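Local coordinates for protein acyl-CoA dehydrogenase (Mycobacterium thermoresistibile, PDB 3NF4) that binds flavin-adenine dinucleotide and, as its family implies, probably oxidises acyl-CoA thioesters to their 2,3-enoyl counterparts, at residues Arg41-Glu46 and Gly211-Pro216; Pro107-Gly112 and Arg119-Met124; Tyr320-Ser325 and Arg378-Arg383. All coordinates share one frame; numbering follows the deposited sequence.

Contact 1 of 3, residues Arg41-Glu46 and Gly211-Pro216; sequences RHEKDE and GLHAVP
The imidazole ring of His213 lies between Glu46 on one face and Gly211 on the other. The carboxylate of Glu46 is stacked on it, the two planes only 10° apart, with OE2 3.6 Å above the ring plane over its centre; Gly211 CA sits over the opposite face, shifted toward the rim. Glu46 CG adds a CH-pi contact, 4.1 Å from the ring centroid of His213. The tip of that carboxylate is held elsewhere as well: Glu46 OE2 makes a salt bridge with Arg353 of the second subunit.

Glu43 grips the backbone instead. Its CG stands beside its own backbone N (chi1 -80°), and the chain bends at chi2, bringing the carboxylate to two successive backbone N-H groups. His213 N donates to the syn lone pair of Glu43 OE1 at 2.7 Å, nearly straight at 161°. Ala214 N reaches Glu43 OE2 at 3.2 Å from above the carboxylate plane, and OE2 takes a further bond from Trp91 NE1. Ala214 CB rests against the same oxygen.

The loop 211-216 is thereby fixed through its main chain to the end of helix 39-45; within it, the side chain of Leu212 is about 5 Å from the bound FAD. Three N-H groups in all serve the one buried carboxylate of Glu43, which would probably ease the cost of burying its charge.

Contact 2 of 3, residues Pro107-Gly112 and Arg119-Met124; sequences PLLVFG and RWLPGM
Leu108 and Leu109 face Trp120, Leu121 and Met124 across two short helical segments whose axes come no nearer than 10.5 Å and run at 133° to one another, with Leu109 and Leu121 the nearest pair of CA atoms. The second segment is kinked at Pro122 and Gly123, whose N atoms lack the bond to the preceding turn.

Leu108 does most of the touching, and does it with one methyl. Its CG is anti to the backbone N (chi1 177°), and CD2 reaches in among three side chains of 119-124. Trp120 offers CB rather than its indole, 3.9 Å from Leu108 CD2, while Met124 presents its sulphur, SD, to that same methyl at an equal distance. Leu121 CG meets the same methyl, CD2 of Leu108, at 4.1 Å, the two leucines sliding past each other in opposite directions. Leu109 adds a methyl-to-methyl contact, its CD1 3.8 Å from Leu121 CD1, the side chains crossing at about a right angle.

All of this is apolar packing. Beyond the pair, Met124 also touches Phe175 and Trp120 touches Leu193, each on a strand of the middle domain. Here, then, are two consecutive helices, 106-111 and 114-124, joined by a tight turn and packed through leucines, in the helical N-terminal part of the acyl-CoA dehydrogenase fold, against the beta domain that follows.

Contact 3 of 3, residues Tyr320-Ser325 and Arg378-Arg383; sequences YSQQAS and RLVIAR
Gln322 NE2 donates to Ile381 O at 3.3 Å, with an angle of 159° at the hydrogen, and this bond is the polar link between the two segments. The donor lies in the carbonyl plane, on a lone pair, and the oxygen in turn lies close to the amide plane of Gln322. The glutamine chain bends at chi2 (-67°), and the amide swings across to the backbone of Ile381. The other branch of the amide, OE1, rests 3.4 Å from Ile381 CA, and NE2 touches the CG2 methyl of Ile381 as well. The side chains of Gln322 and Ile381 cross obliquely.

One turn later, Ser325 meets the neighbouring helix both through an oxygen and through a carbon. Its OG lies against Val380, 3.3 Å from CG1 of that valine, and is hydrogen-bonded to OE1 of Gln377, just before the second segment. The CB of Ser325 packs on Ile381, 3.9 Å from CG1 and slightly farther from CD1.

Elsewhere on helix 374-383, Leu379 touches the FAD, and Arg378 forms a salt bridge with Asp295 of the third subunit; Ile381 itself also packs on Ala294 of that subunit. The two helix axes approach to 9.5 Å at 150°, close to antiparallel. This is helix-on-helix packing in the C-terminal helical domain of the acyl-CoA dehydrogenase fold, where the last helix joins its own domain, the flavin site and a subunit interface.

In the fold
From the N terminus, the chain first passes through helix 39-45, which opens contact 1, and then runs through helices 106-111 and 114-124, where contact 2 closes a short turn. Contact 2 is therefore nested within the long loop that contact 1 closes only when the chain, having built much of the beta domain, reaches 211-216. Contact 3 follows in series: helix 321-346 opens it and helix 374-383, near the C terminus, closes it. Contact 1 ties the N-terminal helices to the middle domain, contact 2 is internal to the former, and contact 3 to the C-terminal helices. Contacts 1 and 3 lie on opposite sides of the chain's centre, their centres about 33 Å apart.

Contact 1 of 3, residues Arg41-Glu46 and Gly211-Pro216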
loop_
_atom_site.group_PDB
_atom_site.type_symbol
_atom_site.label_atom_id
_atom_site.label_comp_id
_atom_site.label_asym_id
_atom_site.label_seq_id
_atom_site.Cartn_x
_atom_site.Cartn_y
_atom_site.Cartn_z
ATOM N N ARG A 41 -27.997 4.234 -20.467
ATOM C CA ARG A 41 -28.935 3.297 -21.073
ATOM C C ARG A 41 -28.256 2.307 -22.026
ATOM O O ARG A 41 -28.629 1.147 -22.075
ATOM C CB ARG A 41 -30.084 4.056 -21.767
ATOM C CG ARG A 41 -31.093 3.178 -22.493
ATOM C CD ARG A 41 -31.762 2.154 -21.541
ATOM N NE ARG A 41 -33.084 2.582 -21.095
ATOM C CZ ARG A 41 -34.233 2.057 -21.524
ATOM N NH1 ARG A 41 -34.241 1.053 -22.406
ATOM N NH2 ARG A 41 -35.383 2.537 -21.059
ATOM N N HIS A 42 -27.278 2.771 -22.783
ATOM C CA HIS A 42 -26.555 1.907 -23.687
ATOM C C HIS A 42 -25.602 0.947 -22.967
ATOM O O HIS A 42 -25.389 -0.170 -23.436
ATOM C CB HIS A 42 -25.761 2.726 -24.684
ATOM C CG HIS A 42 -26.550 3.171 -25.872
ATOM N ND1 HIS A 42 -27.049 2.289 -26.808
ATOM C CD2 HIS A 42 -26.909 4.410 -26.289
ATOM C CE1 HIS A 42 -27.697 2.968 -27.743
ATOM N NE2 HIS A 42 -27.631 4.255 -27.447
ATOM N N GLU A 43 -25.018 1.385 -21.856
ATOM C CA GLU A 43 -24.151 0.500 -21.095
ATOM C C GLU A 43 -24.980 -0.549 -20.359
ATOM O O GLU A 43 -24.574 -1.699 -20.246
ATOM C CB GLU A 43 -23.232 1.268 -20.125
ATOM C CG GLU A 43 -21.988 1.896 -20.773
ATOM C CD GLU A 43 -20.997 0.880 -21.350
ATOM O OE1 GLU A 43 -20.864 -0.247 -20.792
ATOM O OE2 GLU A 43 -20.352 1.204 -22.379
ATOM N N LYS A 44 -26.148 -0.139 -19.874
ATOM C CA LYS A 44 -27.063 -1.049 -19.188
ATOM C C LYS A 44 -27.659 -2.108 -20.143
ATOM O O LYS A 44 -27.768 -3.265 -19.764
ATOM C CB LYS A 44 -28.184 -0.277 -18.477
ATOM C CG LYS A 44 -29.238 -1.190 -17.826
ATOM C CD LYS A 44 -30.552 -0.446 -17.559
ATOM C CE LYS A 44 -31.592 -1.341 -16.830
ATOM N NZ LYS A 44 -32.243 -2.387 -17.699
ATOM N N ASP A 45 -28.047 -1.684 -21.361
ATOM C CA ASP A 45 -28.657 -2.575 -22.376
ATOM C C ASP A 45 -27.641 -3.368 -23.188
ATOM O O ASP A 45 -28.013 -4.356 -23.808
ATOM C CB ASP A 45 -29.519 -1.793 -23.364
ATOM C CG ASP A 45 -30.860 -1.357 -22.781
ATOM O OD1 ASP A 45 -31.331 -1.976 -21.802
ATOM O OD2 ASP A 45 -31.457 -0.390 -23.330
ATOM N N GLU A 46 -26.376 -2.919 -23.180
ATOM C CA GLU A 46 -25.259 -3.517 -23.954
ATOM C C GLU A 46 -25.448 -3.376 -25.475
ATOM O O GLU A 46 -25.229 -4.308 -26.246
ATOM C CB GLU A 46 -24.928 -4.966 -23.497
ATOM C CG GLU A 46 -24.795 -5.086 -21.961
ATOM C CD GLU A 46 -24.149 -6.392 -21.435
ATOM O OE1 GLU A 46 -23.466 -7.113 -22.199
ATOM O OE2 GLU A 46 -24.321 -6.698 -20.230
ATOM N N GLY A 211 -17.749 -5.175 -17.635
ATOM C CA GLY A 211 -18.127 -3.765 -17.940
ATOM C C GLY A 211 -17.602 -3.315 -19.313
ATOM O O GLY A 211 -17.009 -4.125 -20.057
ATOM N N LEU A 212 -17.816 -2.044 -19.650
ATOM C CA LEU A 212 -17.337 -1.463 -20.924
ATOM C C LEU A 212 -18.058 -2.107 -22.115
ATOM O O LEU A 212 -17.432 -2.597 -23.056
ATOM C CB LEU A 212 -15.821 -1.648 -21.041
ATOM C CG LEU A 212 -14.876 -0.606 -21.642
ATOM C CD1 LEU A 212 -14.612 0.593 -20.682
ATOM C CD2 LEU A 212 -13.522 -1.295 -22.063
ATOM N N HIS A 213 -19.383 -2.122 -22.055
ATOM C CA HIS A 213 -20.203 -3.007 -22.899
ATOM C C HIS A 213 -20.506 -2.494 -24.307
ATOM O O HIS A 213 -20.690 -3.318 -25.216
ATOM C CB HIS A 213 -21.551 -3.298 -22.236
ATOM C CG HIS A 213 -21.456 -3.901 -20.867
ATOM N ND1 HIS A 213 -20.956 -5.168 -20.641
ATOM C CD2 HIS A 213 -21.860 -3.438 -19.663
ATOM C CE1 HIS A 213 -21.029 -5.449 -19.350
ATOM N NE2 HIS A 213 -21.576 -4.415 -18.734
ATOM N N ALA A 214 -20.580 -1.166 -24.487
ATOM C CA ALA A 214 -21.189 -0.570 -25.679
ATOM C C ALA A 214 -20.521 -0.891 -27.032
ATOM O O ALA A 214 -21.197 -1.277 -27.978
ATOM C CB ALA A 214 -21.315 0.920 -25.507
ATOM N N VAL A 215 -19.216 -0.659 -27.130
ATOM C CA VAL A 215 -18.436 -0.993 -28.311
ATOM C C VAL A 215 -18.035 -2.475 -28.122
ATOM O O VAL A 215 -17.433 -2.810 -27.101
ATOM C CB VAL A 215 -17.155 -0.123 -28.372
ATOM C CG1 VAL A 215 -16.289 -0.495 -29.551
ATOM C CG2 VAL A 215 -17.489 1.364 -28.424
ATOM N N PRO A 216 -18.339 -3.349 -29.107
ATOM C CA PRO A 216 -18.105 -4.782 -28.885
ATOM C C PRO A 216 -16.630 -5.208 -29.026
ATOM O O PRO A 216 -15.866 -4.587 -29.759
ATOM C CB PRO A 216 -18.969 -5.448 -29.972
ATOM C CG PRO A 216 -19.004 -4.434 -31.110
ATOM C CD PRO A 216 -18.693 -3.058 -30.514
#

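Contact 2 of 3, residues Pro107-Gly112 and Arg119-Met124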
loop_
_atom_site.group_PDB
_atom_site.type_symbol
_atom_site.label_atom_id
_atom_site.label_comp_id
_atom_site.label_asym_id
_atom_site.label_seq_id
_atom_site.Cartn_x
_atom_site.Cartn_y
_atom_site.Cartn_z
ATOM N N PRO A 107 0.692 2.102 -38.507
ATOM C CA PRO A 107 1.596 1.397 -39.428
ATOM C C PRO A 107 1.670 1.985 -40.857
ATOM O O PRO A 107 2.749 2.018 -41.441
ATOM C CB PRO A 107 1.009 -0.017 -39.486
ATOM C CG PRO A 107 0.301 -0.162 -38.242
ATOM C CD PRO A 107 -0.294 1.177 -37.935
ATOM N N LEU A 108 0.548 2.432 -41.410
ATOM C CA LEU A 108 0.549 2.978 -42.770
ATOM C C LEU A 108 1.271 4.328 -42.804
ATOM O O LEU A 108 2.073 4.582 -43.711
ATOM C CB LEU A 108 -0.880 3.093 -43.335
ATOM C CG LEU A 108 -1.144 3.709 -44.715
ATOM C CD1 LEU A 108 -0.268 3.087 -45.821
ATOM C CD2 LEU A 108 -2.639 3.622 -45.111
ATOM N N LEU A 109 1.004 5.161 -41.795
ATOM C CA LEU A 109 1.568 6.491 -41.714
ATOM C C LEU A 109 3.091 6.515 -41.563
ATOM O O LEU A 109 3.745 7.401 -42.118
ATOM C CB LEU A 109 0.916 7.279 -40.579
ATOM C CG LEU A 109 1.492 8.681 -40.329
ATOM C CD1 LEU A 109 0.963 9.707 -41.333
ATOM C CD2 LEU A 109 1.231 9.129 -38.889
ATOM N N VAL A 110 3.660 5.563 -40.820
ATOM C CA VAL A 110 5.106 5.582 -40.554
ATOM C C VAL A 110 5.915 4.639 -41.464
ATOM O O VAL A 110 7.096 4.886 -41.723
ATOM C CB VAL A 110 5.433 5.365 -39.037
ATOM C CG1 VAL A 110 6.934 5.198 -38.802
ATOM C CG2 VAL A 110 4.903 6.526 -38.201
ATOM N N PHE A 111 5.278 3.593 -41.987
ATOM C CA PHE A 111 6.019 2.564 -42.716
ATOM C C PHE A 111 5.663 2.363 -44.188
ATOM O O PHE A 111 6.433 1.737 -44.928
ATOM C CB PHE A 111 5.944 1.238 -41.974
ATOM C CG PHE A 111 6.364 1.331 -40.534
ATOM C CD1 PHE A 111 5.450 1.701 -39.550
ATOM C CD2 PHE A 111 7.675 1.057 -40.163
ATOM C CE1 PHE A 111 5.839 1.791 -38.232
ATOM C CE2 PHE A 111 8.065 1.142 -38.845
ATOM C CZ PHE A 111 7.144 1.507 -37.879
ATOM N N GLY A 112 4.524 2.898 -44.618
ATOM C CA GLY A 112 4.050 2.661 -45.972
ATOM C C GLY A 112 4.772 3.447 -47.058
ATOM O O GLY A 112 5.562 4.364 -46.774
ATOM N N ARG A 119 -3.457 6.418 -51.624
ATOM C CA ARG A 119 -4.681 5.618 -51.723
ATOM C C ARG A 119 -5.629 5.756 -50.516
ATOM O O ARG A 119 -6.810 6.128 -50.678
ATOM C CB ARG A 119 -4.343 4.132 -51.917
ATOM C CG ARG A 119 -4.088 3.698 -53.349
ATOM C CD ARG A 119 -3.797 2.190 -53.459
ATOM N NE ARG A 119 -5.015 1.373 -53.444
ATOM C CZ ARG A 119 -5.173 0.235 -54.125
ATOM N NH1 ARG A 119 -4.196 -0.233 -54.898
ATOM N NH2 ARG A 119 -6.318 -0.436 -54.043
ATOM N N TRP A 120 -5.109 5.470 -49.316
ATOM C CA TRP A 120 -5.975 5.130 -48.172
ATOM C C TRP A 120 -6.055 6.104 -46.988
ATOM O O TRP A 120 -7.095 6.175 -46.311
ATOM C CB TRP A 120 -5.627 3.730 -47.672
ATOM C CG TRP A 120 -6.016 2.622 -48.616
ATOM C CD1 TRP A 120 -7.272 2.351 -49.102
ATOM C CD2 TRP A 120 -5.153 1.614 -49.154
ATOM N NE1 TRP A 120 -7.235 1.242 -49.914
ATOM C CE2 TRP A 120 -5.949 0.768 -49.958
ATOM C CE3 TRP A 120 -3.782 1.342 -49.032
ATOM C CZ2 TRP A 120 -5.417 -0.333 -50.637
ATOM C CZ3 TRP A 120 -3.253 0.251 -49.705
ATOM C CH2 TRP A 120 -4.069 -0.573 -50.501
ATOM N N LEU A 121 -4.971 6.837 -46.729
ATOM C CA LEU A 121 -4.891 7.709 -45.548
ATOM C C LEU A 121 -5.957 8.793 -45.465
ATOM O O LEU A 121 -6.533 8.994 -44.398
ATOM C CB LEU A 121 -3.488 8.309 -45.355
ATOM C CG LEU A 121 -2.511 7.619 -44.392
ATOM C CD1 LEU A 121 -1.317 8.514 -44.122
ATOM C CD2 LEU A 121 -3.162 7.231 -43.064
ATOM N N PRO A 122 -6.243 9.485 -46.582
ATOM C CA PRO A 122 -7.235 10.565 -46.468
ATOM C C PRO A 122 -8.632 10.111 -46.049
ATOM O O PRO A 122 -9.306 10.837 -45.320
ATOM C CB PRO A 122 -7.232 11.202 -47.872
ATOM C CG PRO A 122 -5.830 10.954 -48.375
ATOM C CD PRO A 122 -5.524 9.543 -47.870
ATOM N N GLY A 123 -9.059 8.935 -46.504
ATOM C CA GLY A 123 -10.332 8.351 -46.070
ATOM C C GLY A 123 -10.367 7.933 -44.595
ATOM O O GLY A 123 -11.388 8.078 -43.921
ATOM N N MET A 124 -9.251 7.418 -44.090
ATOM C CA MET A 124 -9.162 7.051 -42.669
ATOM C C MET A 124 -9.333 8.269 -41.747
ATOM O O MET A 124 -10.025 8.187 -40.722
ATOM C CB MET A 124 -7.854 6.309 -42.383
ATOM C CG MET A 124 -7.793 4.956 -43.094
ATOM S SD MET A 124 -6.134 4.468 -43.570
ATOM C CE MET A 124 -5.466 3.817 -42.049
#

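Contact 3 of 3, residues Tyr320-Ser325 and Arg378-Arg383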
loop_
_atom_site.group_PDB
_atom_site.type_symbol
_atom_site.label_atom_id
_atom_site.label_comp_id
_atom_site.label_asym_id
_atom_site.label_seq_id
_atom_site.Cartn_x
_atom_site.Cartn_y
_atom_site.Cartn_z
ATOM N N TYR A 320 11.001 8.627 -24.912
ATOM C CA TYR A 320 9.888 8.719 -23.957
ATOM C C TYR A 320 9.266 7.345 -23.572
ATOM O O TYR A 320 8.178 7.265 -23.018
ATOM C CB TYR A 320 8.832 9.727 -24.440
ATOM C CG TYR A 320 7.992 9.238 -25.580
ATOM C CD1 TYR A 320 8.523 9.118 -26.861
ATOM C CD2 TYR A 320 6.659 8.901 -25.384
ATOM C CE1 TYR A 320 7.761 8.672 -27.912
ATOM C CE2 TYR A 320 5.878 8.451 -26.435
ATOM C CZ TYR A 320 6.436 8.340 -27.699
ATOM O OH TYR A 320 5.671 7.891 -28.758
ATOM N N SER A 321 10.009 6.286 -23.863
ATOM C CA SER A 321 9.599 4.913 -23.641
ATOM C C SER A 321 9.406 4.545 -22.158
ATOM O O SER A 321 8.338 4.061 -21.796
ATOM C CB SER A 321 10.633 3.988 -24.262
ATOM O OG SER A 321 9.991 3.051 -25.095
ATOM N N GLN A 322 10.436 4.756 -21.328
ATOM C CA GLN A 322 10.344 4.521 -19.894
ATOM C C GLN A 322 9.162 5.295 -19.304
ATOM O O GLN A 322 8.370 4.746 -18.538
ATOM C CB GLN A 322 11.619 4.967 -19.150
ATOM C CG GLN A 322 12.806 3.998 -19.132
ATOM C CD GLN A 322 12.569 2.698 -18.327
ATOM O OE1 GLN A 322 11.925 1.755 -18.824
ATOM N NE2 GLN A 322 13.137 2.631 -17.112
ATOM N N GLN A 323 9.062 6.567 -19.691
ATOM C CA GLN A 323 8.125 7.501 -19.108
ATOM C C GLN A 323 6.691 7.189 -19.512
ATOM O O GLN A 323 5.745 7.447 -18.736
ATOM C CB GLN A 323 8.535 8.941 -19.433
ATOM C CG GLN A 323 9.914 9.318 -18.832
ATOM C CD GLN A 323 11.107 9.164 -19.783
ATOM O OE1 GLN A 323 11.020 8.538 -20.854
ATOM N NE2 GLN A 323 12.244 9.755 -19.389
ATOM N N ALA A 324 6.529 6.604 -20.698
ATOM C CA ALA A 324 5.229 6.129 -21.148
ATOM C C ALA A 324 4.742 4.860 -20.428
ATOM O O ALA A 324 3.552 4.731 -20.195
ATOM C CB ALA A 324 5.191 5.929 -22.709
ATOM N N SER A 325 5.655 3.940 -20.095
ATOM C CA SER A 325 5.324 2.785 -19.241
ATOM C C SER A 325 4.918 3.200 -17.815
ATOM O O SER A 325 3.953 2.673 -17.239
ATOM C CB SER A 325 6.493 1.789 -19.166
ATOM O OG SER A 325 6.497 1.016 -20.344
ATOM N N ARG A 378 5.940 -3.181 -15.366
ATOM C CA ARG A 378 7.039 -3.293 -14.431
ATOM C C ARG A 378 8.290 -4.007 -15.007
ATOM O O ARG A 378 9.446 -3.676 -14.657
ATOM C CB ARG A 378 6.582 -3.985 -13.133
ATOM C CG ARG A 378 5.511 -3.204 -12.295
ATOM C CD ARG A 378 5.166 -3.983 -10.979
ATOM N NE ARG A 378 4.383 -3.154 -10.073
ATOM C CZ ARG A 378 3.054 -3.029 -10.090
ATOM N NH1 ARG A 378 2.308 -3.688 -10.965
ATOM N NH2 ARG A 378 2.463 -2.203 -9.241
ATOM N N LEU A 379 8.054 -5.002 -15.864
ATOM C CA LEU A 379 9.148 -5.768 -16.476
ATOM C C LEU A 379 9.864 -4.878 -17.518
ATOM O O LEU A 379 11.088 -4.815 -17.554
ATOM C CB LEU A 379 8.617 -7.088 -17.070
ATOM C CG LEU A 379 9.570 -8.045 -17.802
ATOM C CD1 LEU A 379 10.854 -8.373 -16.979
ATOM C CD2 LEU A 379 8.863 -9.359 -18.266
ATOM N N VAL A 380 9.104 -4.136 -18.304
ATOM C CA VAL A 380 9.695 -3.130 -19.204
ATOM C C VAL A 380 10.581 -2.095 -18.461
ATOM O O VAL A 380 11.758 -1.911 -18.824
ATOM C CB VAL A 380 8.610 -2.473 -20.108
ATOM C CG1 VAL A 380 9.045 -1.107 -20.698
ATOM C CG2 VAL A 380 8.275 -3.437 -21.235
ATOM N N ILE A 381 10.043 -1.484 -17.400
ATOM C CA ILE A 381 10.783 -0.518 -16.580
ATOM C C ILE A 381 12.086 -1.102 -15.976
ATOM O O ILE A 381 13.141 -0.450 -16.008
ATOM C CB ILE A 381 9.871 0.103 -15.456
ATOM C CG1 ILE A 381 8.687 0.853 -16.093
ATOM C CG2 ILE A 381 10.680 1.023 -14.563
ATOM C CD1 ILE A 381 7.385 0.978 -15.240
ATOM N N ALA A 382 12.018 -2.303 -15.404
ATOM C CA ALA A 382 13.232 -2.908 -14.849
ATOM C C ALA A 382 14.317 -3.131 -15.916
ATOM O O ALA A 382 15.506 -2.931 -15.632
ATOM C CB ALA A 382 12.931 -4.214 -14.139
ATOM N N ARG A 383 13.917 -3.566 -17.120
ATOM C CA ARG A 383 14.869 -3.766 -18.223
ATOM C C ARG A 383 15.585 -2.453 -18.588
ATOM O O ARG A 383 16.802 -2.461 -18.794
ATOM C CB ARG A 383 14.200 -4.394 -19.467
ATOM C CG ARG A 383 13.846 -5.887 -19.312
ATOM C CD ARG A 383 13.210 -6.454 -20.578
ATOM N NE ARG A 383 12.733 -7.841 -20.421
ATOM C CZ ARG A 383 11.773 -8.411 -21.163
ATOM N NH1 ARG A 383 11.153 -7.733 -22.132
ATOM N NH2 ARG A 383 11.420 -9.668 -20.925
#